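PDB 1E0C: sulfurtransferase from Azotobacter vinelandii, which probably transfers a sulfane sulfur atom from thiosulfate to cyanide, the rhodanese reaction, through a persulfide intermediate on the enzyme. Local coordinates for residues Gly213-Leu218 and Leu246-Val251. Sequence-based numbering, arbitrary orientation.
Sequences GRLEEL and LGYPRV
Leu215 meets Leu246 and Tyr248 in a small, mostly apolar contact of the second rhodanese-like domain, an alpha/beta fold built round a parallel sheet. It joins helix 211-217 to the connection that leads from helix 235-245 into strand 251-253, the last step of a beta-alpha-beta crossover from strand 225-228. No hydrogen bond passes directly between the two segments, and their summed buried surface is just 114 Å². Leu215 does the bridging: its CD1 methyl lies 3.7 Å from CD1 of Leu246, while the same methyl and CB of Leu215 each stand 3.8 Å from OH of Tyr248. In Leu215, CG sits beside the backbone N (chi1 -63°) and CD1 continues the extended chain (chi2 -177°), which carries that methyl toward Leu246. It comes obliquely to the tyrosine ring. Ile242 of helix 235-245 also packs on Leu215, tying the leucine to the helix body as well as to the turn that follows it.

The turn itself is a Schellman motif. Gly247 leaves the helix with positive phi (90°), with two bonds back into the last turn of helix 235-245, and the chain then swings Tyr248 toward helix 211-217. The tyrosine side chain also packs on Pro222 and on Ile226 of strand 225-228, and its OH, though set against CB and CD1 of Leu215, is hydrogen-bonded to the carbonyl oxygen of Ile220 in the loop after helix 211-217. This bond fixes the end of the ring next to the leucine. A water adds the polar link across the contact, donating to OH of Tyr248 at 2.8 Å and to OE2 of Glu216 at 2.9 Å.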
# COMPACT_ATOMS: atom_id res chain seq x y z
N GLY A 213 -11.38 11.68 11.18
CA GLY A 213 -11.43 12.12 12.58
C GLY A 213 -10.42 11.39 13.44
O GLY A 213 -9.81 11.96 14.36
N ARG A 214 -10.26 10.08 13.21
CA ARG A 214 -9.33 9.29 14.01
C ARG A 214 -7.89 9.68 13.74
O ARG A 214 -7.04 9.73 14.64
CB ARG A 214 -9.58 7.80 13.75
CG ARG A 214 -11.01 7.33 13.94
CD ARG A 214 -11.46 7.35 15.39
NE ARG A 214 -11.75 8.71 15.86
CZ ARG A 214 -12.85 9.39 15.57
NH1 ARG A 214 -13.81 8.84 14.83
NH2 ARG A 214 -13.01 10.62 16.05
N LEU A 215 -7.58 9.97 12.48
CA LEU A 215 -6.23 10.41 12.14
C LEU A 215 -5.97 11.80 12.74
O LEU A 215 -4.90 12.04 13.28
CB LEU A 215 -6.02 10.44 10.63
CG LEU A 215 -6.12 9.09 9.92
CD1 LEU A 215 -5.82 9.27 8.43
CD2 LEU A 215 -5.21 8.05 10.55
N GLU A 216 -7.00 12.64 12.75
CA GLU A 216 -6.84 13.99 13.28
C GLU A 216 -6.60 13.99 14.78
O GLU A 216 -5.81 14.80 15.27
CB GLU A 216 -8.03 14.86 12.89
CG GLU A 216 -8.03 15.30 11.44
CD GLU A 216 -9.42 15.40 10.84
OE1 GLU A 216 -10.42 15.38 11.59
OE2 GLU A 216 -9.51 15.55 9.60
N GLU A 217 -7.15 13.02 15.49
CA GLU A 217 -6.92 12.88 16.93
C GLU A 217 -5.45 12.63 17.23
O GLU A 217 -4.95 12.86 18.33
CB GLU A 217 -7.76 11.71 17.47
CG GLU A 217 -9.21 12.13 17.69
CD GLU A 217 -10.16 10.98 17.86
OE1 GLU A 217 -9.78 9.81 17.65
OE2 GLU A 217 -11.34 11.24 18.22
N LEU A 218 -4.74 12.08 16.24
CA LEU A 218 -3.32 11.77 16.40
C LEU A 218 -2.43 12.81 15.77
O LEU A 218 -1.20 12.64 15.73
CB LEU A 218 -3.07 10.39 15.78
CG LEU A 218 -3.69 9.22 16.55
CD1 LEU A 218 -3.70 7.96 15.69
CD2 LEU A 218 -2.94 8.99 17.85
N LEU A 246 -7.54 10.14 1.24
CA LEU A 246 -8.18 11.28 1.90
C LEU A 246 -7.76 12.61 1.30
O LEU A 246 -8.25 13.65 1.72
CB LEU A 246 -7.89 11.27 3.40
CG LEU A 246 -8.51 10.12 4.20
CD1 LEU A 246 -8.02 10.14 5.64
CD2 LEU A 246 -10.04 10.23 4.17
N GLY A 247 -6.82 12.60 0.36
CA GLY A 247 -6.37 13.79 -0.32
C GLY A 247 -5.21 14.49 0.36
O GLY A 247 -4.97 15.68 0.10
N TYR A 248 -4.49 13.80 1.24
CA TYR A 248 -3.33 14.44 1.88
C TYR A 248 -2.28 14.70 0.80
O TYR A 248 -1.92 13.77 0.06
CB TYR A 248 -2.76 13.54 2.96
CG TYR A 248 -3.50 13.43 4.27
CD1 TYR A 248 -4.87 13.19 4.33
CD2 TYR A 248 -2.81 13.53 5.48
CE1 TYR A 248 -5.52 13.06 5.54
CE2 TYR A 248 -3.46 13.38 6.69
CZ TYR A 248 -4.82 13.17 6.72
OH TYR A 248 -5.47 13.04 7.93
N PRO A 249 -1.79 15.92 0.66
CA PRO A 249 -0.92 16.29 -0.43
C PRO A 249 0.51 15.80 -0.28
O PRO A 249 1.23 15.75 -1.30
CB PRO A 249 -0.95 17.82 -0.44
CG PRO A 249 -1.26 18.17 0.98
CD PRO A 249 -2.25 17.12 1.43
N ARG A 250 0.97 15.51 0.93
CA ARG A 250 2.37 15.15 1.15
C ARG A 250 2.49 13.86 1.94
O ARG A 250 2.25 13.80 3.15
CB ARG A 250 3.10 16.29 1.90
CG ARG A 250 3.28 17.55 1.05
CD ARG A 250 4.17 18.55 1.75
NE ARG A 250 3.57 19.06 2.98
CZ ARG A 250 4.24 19.60 3.98
NH1 ARG A 250 5.57 19.65 3.96
NH2 ARG A 250 3.59 20.07 5.04
N VAL A 251 2.72 12.76 1.23
CA VAL A 251 2.70 11.43 1.82
C VAL A 251 3.89 10.61 1.30
O VAL A 251 4.15 10.63 0.10
CB VAL A 251 1.43 10.64 1.44
CG1 VAL A 251 1.43 9.28 2.15
CG2 VAL A 251 0.17 11.41 1.82
O HOH W 1 -8.17 13.77 7.79